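Local coordinates for LAO/AO transport system kinase (Escherichia coli, PDB 2P67), which belongs to the MeaB family within the P-loop NTPase clan, with a parallel-sheet nucleotide-binding-type core and a long helical extension, and assembles as two subunits, at residues R303-A308 with L320-E325; D47-Y52 with C144-Y149; G77-R82 with R246-I251; T71-F76 with I153-G158. All coordinates share one frame; numbering follows the deposited sequence. Where two conformers were deposited one is given.

Overall arrangement
Contacts 3 and 4 lie in the P-loop core, contact 2 joins the N-terminal helices to it, and contact 1 lies in the C-terminal hairpin. Contacts 3 and 4 share helix 69-82, with centres about 12 Å apart and Ile248 CG2 3.7 Å from Phe76 CA. Contact 4 puts that helix on strand 151-157 of the parallel sheet, and contact 3 joins it to helix 248-264. Contact 2, about 23 Å from contact 4 between centres, uses helix 133-146, which precedes that strand. Along the chain contacts 2, 3 and 4 interleave, knitting distant segments together. Contact 1 follows, its centre about 47 Å from those of contacts 2 and 4; contacts 1 and 2 touch the second subunit.

Contact 1 (R303-A308 with L320-E325); sequences RQTLLA and LRQLSE
The side-chain amide of Gln322 meets Thr305 in its own plane and not over a face: Thr305 OG1 lies only 4° out of that plane, whereas Thr305 CG2 stands off to one side of it. This bond ties together the two antiparallel helices of a C-terminal helical hairpin, 296-310 and 316-328, which a short loop connects. Gln322 NE2 donates to Thr305 OG1 over 3.1 Å, and the N-H...O angle of 158° makes the bond fairly straight. The amide reaches across because the Gln322 chain is extended beyond CG (chi2 -178°), and the two side chains approach from opposite directions. On the threonine, OG1 sits beside its own backbone N, where it also forms a hydrogen bond with Tyr301 O one turn earlier; the buried hydroxyl therefore has two polar partners.

Leu323 supplies the apolar half of the contact. Its side chain runs at a slant to Thr305, and each of its methyls meets a different branch of the threonine. The same leucine also packs on Phe298, Tyr301 and Tyr302 of helix 296-310 and on Thr284 of the second subunit, which places the hairpin at the dimer interface. Thr305 contributes almost half of the 158 Å² buried here. Its methyl CG2 faces Leu323 CD1 at 4.0 Å, and its OG1 lies equally far from Leu323 CD2.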
loop_
_atom_site.group_PDB
_atom_site.type_symbol
_atom_site.label_atom_id
_atom_site.label_comp_id
_atom_site.label_asym_id
_atom_site.label_seq_id
_atom_site.Cartn_x
_atom_site.Cartn_y
_atom_site.Cartn_z
ATOM N N ARG A 303 -22.768 2.831 -9.583
ATOM C CA ARG A 303 -23.342 3.263 -8.314
ATOM C C ARG A 303 -24.628 2.504 -7.978
ATOM O O ARG A 303 -24.847 2.162 -6.826
ATOM C CB ARG A 303 -23.557 4.778 -8.274
ATOM C CG ARG A 303 -22.252 5.594 -8.144
ATOM C CD ARG A 303 -22.506 7.102 -8.022
ATOM N NE ARG A 303 -22.803 7.723 -9.319
ATOM C CZ ARG A 303 -24.002 8.171 -9.696
ATOM N NH1 ARG A 303 -24.160 8.707 -10.900
ATOM N NH2 ARG A 303 -25.049 8.090 -8.879
ATOM N N GLN A 304 -25.454 2.228 -8.985
ATOM C CA GLN A 304 -26.658 1.403 -8.804
ATOM C C GLN A 304 -26.316 -0.041 -8.420
ATOM O O GLN A 304 -27.019 -0.663 -7.626
ATOM C CB GLN A 304 -27.551 1.440 -10.055
ATOM C CG GLN A 304 -28.232 2.795 -10.313
ATOM C CD GLN A 304 -28.986 3.361 -9.101
ATOM O OE1 GLN A 304 -28.728 4.483 -8.680
ATOM N NE2 GLN A 304 -29.912 2.587 -8.542
ATOM N N THR A 305 -25.232 -0.566 -8.991
ATOM C CA THR A 305 -24.759 -1.901 -8.644
ATOM C C THR A 305 -24.276 -1.938 -7.199
ATOM O O THR A 305 -24.688 -2.809 -6.447
ATOM C CB THR A 305 -23.647 -2.382 -9.585
ATOM O OG1 THR A 305 -24.147 -2.406 -10.928
ATOM C CG2 THR A 305 -23.145 -3.774 -9.167
ATOM N N LEU A 306 -23.427 -0.984 -6.813
ATOM C CA LEU A 306 -22.993 -0.847 -5.419
ATOM C C LEU A 306 -24.173 -0.793 -4.455
ATOM O O LEU A 306 -24.172 -1.475 -3.431
ATOM C CB LEU A 306 -22.131 0.408 -5.222
ATOM C CG LEU A 306 -20.657 0.342 -5.654
ATOM C CD1 LEU A 306 -19.873 1.549 -5.121
ATOM C CD2 LEU A 306 -20.039 -0.935 -5.166
ATOM N N LEU A 307 -25.181 0.001 -4.789
ATOM C CA LEU A 307 -26.363 0.113 -3.910
ATOM C C LEU A 307 -27.165 -1.192 -3.819
ATOM O O LEU A 307 -27.636 -1.549 -2.744
ATOM C CB LEU A 307 -27.269 1.270 -4.329
ATOM C CG LEU A 307 -28.355 1.687 -3.323
ATOM C CD1 LEU A 307 -27.776 2.040 -1.961
ATOM C CD2 LEU A 307 -29.156 2.873 -3.884
ATOM N N ALA A 308 -27.311 -1.884 -4.946
ATOM C CA ALA A 308 -27.926 -3.217 -4.974
ATOM C C ALA A 308 -27.221 -4.193 -4.039
ATOM O O ALA A 308 -27.863 -4.934 -3.318
ATOM C CB ALA A 308 -27.967 -3.768 -6.413
ATOM N N LEU A 320 -20.351 -8.114 -9.702
ATOM C CA LEU A 320 -19.159 -8.112 -10.541
ATOM C C LEU A 320 -19.469 -8.527 -11.975
ATOM O O LEU A 320 -19.064 -7.852 -12.920
ATOM C CB LEU A 320 -18.069 -9.006 -9.940
ATOM C CG LEU A 320 -16.730 -9.060 -10.690
ATOM C CD1 LEU A 320 -16.034 -7.701 -10.647
ATOM C CD2 LEU A 320 -15.839 -10.141 -10.109
ATOM N N ARG A 321 -20.181 -9.645 -12.131
ATOM C CA ARG A 321 -20.545 -10.147 -13.465
ATOM C C ARG A 321 -21.254 -9.094 -14.311
ATOM O O ARG A 321 -20.906 -8.880 -15.470
ATOM C CB ARG A 321 -21.401 -11.412 -13.357
ATOM C CG ARG A 321 -21.721 -12.067 -14.703
ATOM C CD ARG A 321 -22.617 -13.281 -14.536
ATOM N NE ARG A 321 -23.932 -12.941 -13.984
ATOM C CZ ARG A 321 -24.336 -13.215 -12.743
ATOM N NH1 ARG A 321 -23.536 -13.845 -11.880
ATOM N NH2 ARG A 321 -25.554 -12.863 -12.364
ATOM N N GLN A 322 -22.252 -8.434 -13.735
ATOM C CA GLN A 322 -23.019 -7.466 -14.497
ATOM C C GLN A 322 -22.215 -6.206 -14.808
ATOM O O GLN A 322 -22.402 -5.600 -15.861
ATOM C CB GLN A 322 -24.344 -7.144 -13.816
ATOM C CG GLN A 322 -24.268 -6.317 -12.558
ATOM C CD GLN A 322 -25.643 -6.104 -11.958
ATOM O OE1 GLN A 322 -26.521 -6.965 -12.072
ATOM N NE2 GLN A 322 -25.841 -4.953 -11.320
ATOM N N LEU A 323 -21.310 -5.815 -13.911
ATOM C CA LEU A 323 -20.378 -4.746 -14.251
ATOM C C LEU A 323 -19.503 -5.142 -15.445
ATOM O O LEU A 323 -19.317 -4.340 -16.362
ATOM C CB LEU A 323 -19.517 -4.344 -13.046
ATOM C CG LEU A 323 -20.253 -3.490 -12.015
ATOM C CD1 LEU A 323 -19.451 -3.465 -10.707
ATOM C CD2 LEU A 323 -20.552 -2.085 -12.558
ATOM N N SER A 324 -19.004 -6.378 -15.438
ATOM C CA SER A 324 -18.163 -6.897 -16.524
ATOM C C SER A 324 -18.910 -6.916 -17.851
ATOM O O SER A 324 -18.384 -6.493 -18.879
ATOM C CB SER A 324 -17.681 -8.311 -16.206
ATOM O OG SER A 324 -16.769 -8.310 -15.127
ATOM N N GLU A 325 -20.140 -7.417 -17.822
ATOM C CA GLU A 325 -20.996 -7.433 -19.009
ATOM C C GLU A 325 -21.264 -6.024 -19.531
ATOM O O GLU A 325 -21.193 -5.790 -20.743
ATOM C CB GLU A 325 -22.315 -8.164 -18.717
ATOM C CG GLU A 325 -22.141 -9.652 -18.449
ATOM C CD GLU A 325 -23.445 -10.381 -18.129
ATOM O OE1 GLU A 325 -24.488 -9.731 -17.863
ATOM O OE2 GLU A 325 -23.417 -11.629 -18.132
#

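Contact 2 (D47-Y52 with C144-Y149); sequences DAIMPY and CEAAGY
The backbones of Tyr52 and Ala146 come near each other, with 5.0 Å between Tyr52 CA and Ala146 CA, where the 3-10 segment 50-52 meets the C-terminal end of helix 133-146. That end is closed by a Schellman motif: Gly148 leaves the helix with a positive phi of 90°, Tyr149 N bonds to Cys144 O, and Gly148 N bonds to Glu145 O at 3.1 Å. The single methyl of Ala146 is consistent with so close an approach. It fits against Ile49, whose CG1 lies between the backbone N and the carbonyl carbon (chi1 63°). With chi2 extended (159°), CD1 runs alongside the methyl, so that Ile49 CB and Ile49 CD1 each lie 3.9 Å from Ala146 CB. Leu16 of helix 9-17 packs on both residues, making this a junction of three helical elements.

Tyr52 contributes its base, not its ring: CB approaches the alanine methyl while the ring leads away. No hydrogen bond crosses between the segments. Polar anchoring is provided next door by Glu145, whose OE2 forms a salt bridge with Arg58 and whose OE1 accepts from Gly54 N; this carboxylate-bearing side chain is about 7 Å from the bound sodium ion. At the far end Asp47 OD1 accepts from Ser315 N of the second subunit. The second apolar touch is Tyr52 CB, 4.2 Å from Ala146 CB.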
loop_
_atom_site.group_PDB
_atom_site.type_symbol
_atom_site.label_atom_id
_atom_site.label_comp_id
_atom_site.label_asym_id
_atom_site.label_seq_id
_atom_site.Cartn_x
_atom_site.Cartn_y
_atom_site.Cartn_z
ATOM N N ASP A 47 12.004 14.276 -25.252
ATOM C CA ASP A 47 12.570 13.118 -25.985
ATOM C C ASP A 47 14.057 13.319 -26.239
ATOM O O ASP A 47 14.885 12.432 -25.981
ATOM C CB ASP A 47 11.856 12.898 -27.331
ATOM C CG ASP A 47 10.451 12.372 -27.175
ATOM O OD1 ASP A 47 10.103 11.864 -26.094
ATOM O OD2 ASP A 47 9.665 12.487 -28.135
ATOM N N ALA A 48 14.409 14.502 -26.732
ATOM C CA ALA A 48 15.789 14.763 -27.119
ATOM C C ALA A 48 16.789 14.722 -25.956
ATOM O O ALA A 48 17.940 14.318 -26.152
ATOM C CB ALA A 48 15.902 16.072 -27.896
ATOM N N ILE A 49 16.366 15.110 -24.748
ATOM C CA ILE A 49 17.319 15.201 -23.650
ATOM C C ILE A 49 17.543 13.902 -22.874
ATOM O O ILE A 49 18.450 13.839 -22.044
ATOM C CB ILE A 49 17.015 16.368 -22.633
ATOM C CG1 ILE A 49 15.659 16.147 -21.929
ATOM C CG2 ILE A 49 17.141 17.738 -23.310
ATOM C CD1 ILE A 49 15.504 16.892 -20.620
ATOM N N MET A 50 16.724 12.880 -23.142
ATOM C CA MET A 50 16.778 11.646 -22.357
ATOM C C MET A 50 18.211 11.069 -22.235
ATOM O O MET A 50 18.626 10.676 -21.152
ATOM C CB MET A 50 15.745 10.603 -22.839
ATOM C CG MET A 50 14.279 11.076 -22.813
ATOM S SD MET A 50 13.812 11.815 -21.176
ATOM C CE MET A 50 14.131 10.425 -20.202
ATOM N N PRO A 51 18.989 11.042 -23.336
ATOM C CA PRO A 51 20.362 10.500 -23.202
ATOM C C PRO A 51 21.301 11.266 -22.252
ATOM O O PRO A 51 22.305 10.697 -21.817
ATOM C CB PRO A 51 20.896 10.543 -24.645
ATOM C CG PRO A 51 19.677 10.517 -25.492
ATOM C CD PRO A 51 18.689 11.394 -24.735
ATOM N N TYR A 52 20.968 12.518 -21.929
ATOM C CA TYR A 52 21.802 13.380 -21.074
ATOM C C TYR A 52 21.386 13.319 -19.598
ATOM O O TYR A 52 22.033 13.908 -18.717
ATOM C CB TYR A 52 21.764 14.828 -21.598
ATOM C CG TYR A 52 21.940 14.917 -23.103
ATOM C CD1 TYR A 52 23.173 14.642 -23.707
ATOM C CD2 TYR A 52 20.867 15.238 -23.927
ATOM C CE1 TYR A 52 23.324 14.711 -25.113
ATOM C CE2 TYR A 52 21.010 15.301 -25.317
ATOM C CZ TYR A 52 22.234 15.034 -25.897
ATOM O OH TYR A 52 22.360 15.110 -27.271
ATOM N N CYS A 144 16.801 19.527 -15.118
ATOM C CA CYS A 144 17.938 19.785 -14.246
ATOM C C CYS A 144 19.094 18.793 -14.470
ATOM O O CYS A 144 20.272 19.177 -14.430
ATOM C CB CYS A 144 17.507 19.790 -12.785
ATOM S SG CYS A 144 16.396 21.142 -12.377
ATOM N N GLU A 145 18.742 17.527 -14.709
ATOM C CA GLU A 145 19.733 16.481 -14.973
ATOM C C GLU A 145 20.482 16.791 -16.259
ATOM O O GLU A 145 21.726 16.743 -16.300
ATOM C CB GLU A 145 19.060 15.119 -15.057
ATOM C CG GLU A 145 18.598 14.634 -13.642
ATOM C CD GLU A 145 18.051 13.224 -13.620
ATOM O OE1 GLU A 145 17.857 12.625 -14.691
ATOM O OE2 GLU A 145 17.794 12.713 -12.505
ATOM N N ALA A 146 19.722 17.108 -17.300
ATOM C CA ALA A 146 20.325 17.437 -18.596
ATOM C C ALA A 146 21.197 18.698 -18.491
ATOM O O ALA A 146 22.237 18.796 -19.163
ATOM C CB ALA A 146 19.239 17.573 -19.668
ATOM N N ALA A 147 20.810 19.626 -17.609
ATOM C CA ALA A 147 21.558 20.867 -17.349
ATOM C C ALA A 147 22.855 20.690 -16.525
ATOM O O ALA A 147 23.604 21.655 -16.303
ATOM C CB ALA A 147 20.648 21.881 -16.661
ATOM N N GLY A 148 23.092 19.476 -16.039
ATOM C CA GLY A 148 24.347 19.138 -15.390
ATOM C C GLY A 148 24.375 19.359 -13.893
ATOM O O GLY A 148 25.455 19.407 -13.301
ATOM N N TYR A 149 23.203 19.525 -13.266
ATOM C CA TYR A 149 23.151 19.616 -11.811
ATOM C C TYR A 149 23.664 18.322 -11.157
ATOM O O TYR A 149 23.404 17.236 -11.643
ATOM C CB TYR A 149 21.738 20.047 -11.323
ATOM C CG TYR A 149 21.577 21.509 -11.618
ATOM C CD1 TYR A 149 21.933 22.461 -10.670
ATOM C CD2 TYR A 149 21.172 21.946 -12.877
ATOM C CE1 TYR A 149 21.861 23.810 -10.938
ATOM C CE2 TYR A 149 21.107 23.317 -13.169
ATOM C CZ TYR A 149 21.450 24.233 -12.182
ATOM O OH TYR A 149 21.421 25.586 -12.416
#

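Contact 3 (G77-R82 with R246-I251); sequences GMLLIR and RGIDEI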
loop_
_atom_site.group_PDB
_atom_site.type_symbol
_atom_site.label_atom_id
_atom_site.label_comp_id
_atom_site.label_asym_id
_atom_site.label_seq_id
_atom_site.Cartn_x
_atom_site.Cartn_y
_atom_site.Cartn_z
ATOM N N GLY A 77 21.627 23.066 1.333
ATOM C CA GLY A 77 21.959 23.537 -0.022
ATOM C C GLY A 77 23.304 24.257 -0.046
ATOM O O GLY A 77 24.163 23.970 -0.899
ATOM N N MET A 78 23.489 25.165 0.912
ATOM C CA MET A 78 24.750 25.923 1.028
ATOM C C MET A 78 25.943 25.014 1.322
ATOM O O MET A 78 27.026 25.229 0.790
ATOM C CB MET A 78 24.628 27.082 2.030
ATOM C CG MET A 78 23.778 28.271 1.517
ATOM S SD MET A 78 24.229 28.881 -0.144
ATOM C CE MET A 78 25.924 29.399 0.096
ATOM N N LEU A 79 25.738 23.970 2.122
ATOM C CA LEU A 79 26.797 22.964 2.326
ATOM C C LEU A 79 27.231 22.305 1.019
ATOM O O LEU A 79 28.427 22.152 0.757
ATOM C CB LEU A 79 26.352 21.895 3.339
ATOM C CG LEU A 79 27.307 20.748 3.695
ATOM C CD1 LEU A 79 26.924 20.217 5.042
ATOM C CD2 LEU A 79 27.304 19.629 2.692
ATOM N N LEU A 80 26.261 21.904 0.198
ATOM C CA LEU A 80 26.551 21.237 -1.075
ATOM C C LEU A 80 27.326 22.167 -1.999
ATOM O O LEU A 80 28.258 21.734 -2.670
ATOM C CB LEU A 80 25.262 20.771 -1.765
ATOM C CG LEU A 80 24.476 19.686 -1.020
ATOM C CD1 LEU A 80 23.076 19.430 -1.642
ATOM C CD2 LEU A 80 25.283 18.423 -0.985
ATOM N N ILE A 81 26.947 23.440 -2.000
ATOM C CA ILE A 81 27.618 24.431 -2.846
ATOM C C ILE A 81 29.060 24.647 -2.384
ATOM O O ILE A 81 29.980 24.687 -3.210
ATOM C CB ILE A 81 26.827 25.746 -2.927
ATOM C CG1 ILE A 81 25.571 25.538 -3.784
ATOM C CG2 ILE A 81 27.687 26.882 -3.522
ATOM C CD1 ILE A 81 24.476 26.487 -3.472
ATOM N N ARG A 82 29.256 24.744 -1.075
ATOM C CA ARG A 82 30.610 24.774 -0.509
ATOM C C ARG A 82 31.450 23.576 -0.923
ATOM O O ARG A 82 32.657 23.711 -1.100
ATOM C CB ARG A 82 30.573 24.892 1.011
ATOM C CG ARG A 82 30.470 26.318 1.497
ATOM C CD ARG A 82 30.512 26.385 3.008
ATOM N NE ARG A 82 29.172 26.618 3.539
ATOM C CZ ARG A 82 28.503 25.795 4.336
ATOM N NH1 ARG A 82 27.295 26.135 4.736
ATOM N NH2 ARG A 82 29.035 24.663 4.760
ATOM N N ARG A 246 24.784 23.170 12.830
ATOM C CA ARG A 246 25.330 21.954 13.422
ATOM C C ARG A 246 24.504 20.746 12.995
ATOM O O ARG A 246 23.276 20.811 12.952
ATOM C CB ARG A 246 25.387 22.068 14.950
ATOM C CG ARG A 246 26.401 23.102 15.471
ATOM C CD ARG A 246 27.851 22.612 15.332
ATOM N NE ARG A 246 28.802 23.721 15.370
ATOM C CZ ARG A 246 29.415 24.229 14.302
ATOM N NH1 ARG A 246 29.204 23.717 13.095
ATOM N NH2 ARG A 246 30.256 25.244 14.443
ATOM N N GLY A 247 25.187 19.659 12.674
ATOM C CA GLY A 247 24.517 18.422 12.279
ATOM C C GLY A 247 24.285 18.272 10.790
ATOM O O GLY A 247 23.981 17.179 10.324
ATOM N N ILE A 248 24.446 19.359 10.039
ATOM C CA ILE A 248 24.177 19.339 8.601
ATOM C C ILE A 248 25.213 18.503 7.856
ATOM O O ILE A 248 24.856 17.708 6.999
ATOM C CB ILE A 248 24.067 20.768 7.975
ATOM C CG1 ILE A 248 23.174 21.697 8.813
ATOM C CG2 ILE A 248 23.590 20.695 6.497
ATOM C CD1 ILE A 248 21.726 21.247 8.959
ATOM N N ASP A 249 26.491 18.693 8.181
ATOM C CA ASP A 249 27.589 17.920 7.597
ATOM C C ASP A 249 27.327 16.417 7.755
ATOM O O ASP A 249 27.552 15.625 6.846
ATOM C CB ASP A 249 28.931 18.272 8.276
ATOM C CG ASP A 249 29.303 19.748 8.154
ATOM O OD1 ASP A 249 29.097 20.354 7.086
ATOM O OD2 ASP A 249 29.825 20.313 9.141
ATOM N N GLU A 250 26.840 16.043 8.939
ATOM C CA GLU A 250 26.599 14.649 9.293
ATOM C C GLU A 250 25.444 14.043 8.483
ATOM O O GLU A 250 25.473 12.859 8.120
ATOM C CB GLU A 250 26.324 14.549 10.797
ATOM C CG GLU A 250 27.598 14.761 11.659
ATOM C CD GLU A 250 28.076 16.229 11.797
ATOM O OE1 GLU A 250 27.463 17.203 11.272
ATOM O OE2 GLU A 250 29.115 16.411 12.469
ATOM N N ILE A 251 24.446 14.870 8.188
ATOM C CA ILE A 251 23.313 14.446 7.350
ATOM C C ILE A 251 23.782 14.164 5.915
ATOM O O ILE A 251 23.444 13.135 5.330
ATOM C CB ILE A 251 22.144 15.456 7.436
ATOM C CG1 ILE A 251 21.502 15.382 8.846
ATOM C CG2 ILE A 251 21.114 15.221 6.295
ATOM C CD1 ILE A 251 20.724 16.540 9.258
#
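The side chain of Leu79 leaves its backbone toward the first turn of helix 248-264, and its CD1 methyl makes the nearest contacts. Two helices of the P-loop fold meet here: helix 69-82, which follows the probable Walker A loop, and helix 248-264, which starts after Gly247 at the N-cap position. Leu79 CG is trans to the backbone N (chi1 180°), which carries CD1 outward from its helix to the start of the other.

Ile248 receives that methyl with its CG2 branch: Leu79 CD1 to Ile248 CG2 measures 3.7 Å. The other isoleucine branch turns elsewhere, since the end of Ile248 leads away from Leu79, and the residue packs on Ala75 and Phe72, one and two turns back from Leu79. Trp252, a turn after Ile248, packs on Leu79 as well, so the leucine touches residues one turn apart on helix 248-264.

Asp249 passes the leucine at a slant on the exposed margin. It was modelled in two conformers, so the very short approach of one oxygen to the methyl is doubtful. Arg82, nearby, bears the opposite charge, but in the conformer given Arg82 NH2 and Asp249 OD1 are 4.9 Å apart, without a salt bridge; any attraction would be only long-range. Instead, the Arg82 guanidinium turns one face to its own helix, with Met78 O 3.7 Å above the guanidinium plane, offset toward the rim of the group.

Contact 4 (T71-F76 with I153-G158); sequences TFLEAF and IVETVG
Leu73 lies tightly against Glu155, crossing it at an angle, with its CD1 methyl 3.7 Å from both Glu155 CG and Glu155 CD. Helix 69-82 packs here on strand 151-157 of the parallel sheet, in the layered alpha/beta arrangement of P-loop proteins: the local axes pass 11.6 Å apart and run nearly antiparallel, at 166°. The glutamate is bent at chi2 (95°), which folds its carbons and carboxylate alongside the leucine methyl.

A second tight point lies one helical turn on. Ile153 CD1 abuts the rim of the Phe76 ring, in its plane, 3.8 Å from Phe76 CE2. Between these points the fit is looser: Leu73 and Ile153 run alongside each other in opposite senses, and Leu73 CD2 comes no nearer than 4.1 Å to Ile153 CG2. Beyond Glu155 the strand diverges from the helix toward its partly exposed end at Val157, and Thr156 turns its side chain away from the helix.

All four touching residues are buried, including the acidic one. Glu155 OE2 forms a salt bridge with Lys69, the lysine of the probable Walker A loop. The buried carboxylate thus has a charged partner, while the Leu73 CD1 methyl lies against its carbons; the geometry is consistent with Glu155 positioning that lysine at the start of the helix.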
loop_
_atom_site.group_PDB
_atom_site.type_symbol
_atom_site.label_atom_id
_atom_site.label_comp_id
_atom_site.label_asym_id
_atom_site.label_seq_id
_atom_site.Cartn_x
_atom_site.Cartn_y
_atom_site.Cartn_z
ATOM N N THR A 71 14.745 26.468 6.613
ATOM C CA THR A 71 16.084 26.716 7.172
ATOM C C THR A 71 17.017 25.547 6.910
ATOM O O THR A 71 18.200 25.741 6.590
ATOM C CB THR A 71 16.057 27.071 8.683
ATOM O OG1 THR A 71 15.593 25.951 9.458
ATOM C CG2 THR A 71 15.150 28.258 8.920
ATOM N N PHE A 72 16.478 24.331 7.035
ATOM C CA PHE A 72 17.249 23.135 6.737
ATOM C C PHE A 72 17.708 23.118 5.280
ATOM O O PHE A 72 18.881 22.896 5.016
ATOM C CB PHE A 72 16.475 21.843 7.068
ATOM C CG PHE A 72 17.149 20.607 6.550
ATOM C CD1 PHE A 72 18.226 20.061 7.237
ATOM C CD2 PHE A 72 16.736 20.014 5.357
ATOM C CE1 PHE A 72 18.880 18.938 6.755
ATOM C CE2 PHE A 72 17.384 18.886 4.860
ATOM C CZ PHE A 72 18.464 18.342 5.569
ATOM N N LEU A 73 16.783 23.324 4.346
ATOM C CA LEU A 73 17.123 23.331 2.928
ATOM C C LEU A 73 18.187 24.359 2.566
ATOM O O LEU A 73 19.084 24.084 1.765
ATOM C CB LEU A 73 15.879 23.539 2.074
ATOM C CG LEU A 73 14.967 22.319 1.970
ATOM C CD1 LEU A 73 13.667 22.734 1.293
ATOM C CD2 LEU A 73 15.660 21.158 1.231
ATOM N N GLU A 74 18.079 25.543 3.156
ATOM C CA GLU A 74 19.075 26.590 2.943
ATOM C C GLU A 74 20.446 26.140 3.445
ATOM O O GLU A 74 21.432 26.208 2.716
ATOM C CB GLU A 74 18.646 27.892 3.631
ATOM C CG GLU A 74 19.653 29.028 3.396
ATOM C CD GLU A 74 19.430 30.221 4.312
ATOM O OE1 GLU A 74 19.089 30.021 5.495
ATOM O OE2 GLU A 74 19.617 31.368 3.846
ATOM N N ALA A 75 20.507 25.683 4.692
ATOM C CA ALA A 75 21.767 25.195 5.258
ATOM C C ALA A 75 22.343 24.018 4.469
ATOM O O ALA A 75 23.526 23.991 4.158
ATOM C CB ALA A 75 21.592 24.847 6.747
ATOM N N PHE A 76 21.490 23.044 4.133
ATOM C CA PHE A 76 21.926 21.854 3.413
ATOM C C PHE A 76 22.413 22.238 2.018
ATOM O O PHE A 76 23.483 21.792 1.584
ATOM C CB PHE A 76 20.775 20.825 3.347
ATOM C CG PHE A 76 21.134 19.528 2.654
ATOM C CD1 PHE A 76 22.053 18.635 3.216
ATOM C CD2 PHE A 76 20.530 19.186 1.442
ATOM C CE1 PHE A 76 22.365 17.423 2.570
ATOM C CE2 PHE A 76 20.842 17.979 0.786
ATOM C CZ PHE A 76 21.761 17.103 1.343
ATOM N N ILE A 153 16.945 18.295 -5.655
ATOM C CA ILE A 153 16.123 18.069 -4.466
ATOM C C ILE A 153 14.685 18.406 -4.782
ATOM O O ILE A 153 14.385 19.542 -5.184
ATOM C CB ILE A 153 16.586 18.957 -3.295
ATOM C CG1 ILE A 153 18.063 18.686 -2.967
ATOM C CG2 ILE A 153 15.710 18.714 -2.045
ATOM C CD1 ILE A 153 18.625 19.598 -1.889
ATOM N N VAL A 154 13.796 17.428 -4.625
ATOM C CA VAL A 154 12.380 17.704 -4.739
ATOM C C VAL A 154 11.826 17.800 -3.318
ATOM O O VAL A 154 12.067 16.922 -2.471
ATOM C CB VAL A 154 11.636 16.681 -5.662
ATOM C CG1 VAL A 154 11.671 15.243 -5.100
ATOM C CG2 VAL A 154 10.202 17.142 -5.946
ATOM N N GLU A 155 11.124 18.884 -3.030
ATOM C CA GLU A 155 10.681 19.060 -1.653
ATOM C C GLU A 155 9.220 19.456 -1.550
ATOM O O GLU A 155 8.700 20.142 -2.413
ATOM C CB GLU A 155 11.598 20.031 -0.901
ATOM C CG GLU A 155 11.627 21.433 -1.473
ATOM C CD GLU A 155 10.660 22.355 -0.775
ATOM O OE1 GLU A 155 10.730 23.570 -1.032
ATOM O OE2 GLU A 155 9.843 21.886 0.043
ATOM N N THR A 156 8.552 18.983 -0.503
ATOM C CA THR A 156 7.179 19.388 -0.262
ATOM C C THR A 156 6.842 19.145 1.207
ATOM O O THR A 156 7.634 18.571 1.944
ATOM C CB THR A 156 6.172 18.689 -1.228
ATOM O OG1 THR A 156 4.905 19.382 -1.224
ATOM C CG2 THR A 156 5.977 17.205 -0.875
ATOM N N VAL A 157 5.663 19.608 1.607
ATOM C CA VAL A 157 5.177 19.398 2.964
ATOM C C VAL A 157 4.828 17.929 3.146
ATOM O O VAL A 157 4.270 17.292 2.248
ATOM C CB VAL A 157 3.943 20.284 3.267
ATOM C CG1 VAL A 157 3.459 20.059 4.687
ATOM C CG2 VAL A 157 4.295 21.748 3.089
ATOM N N GLY A 158 5.184 17.395 4.311
ATOM C CA GLY A 158 4.821 16.047 4.681
ATOM C C GLY A 158 3.458 16.129 5.317
ATOM O O GLY A 158 3.310 16.652 6.440
#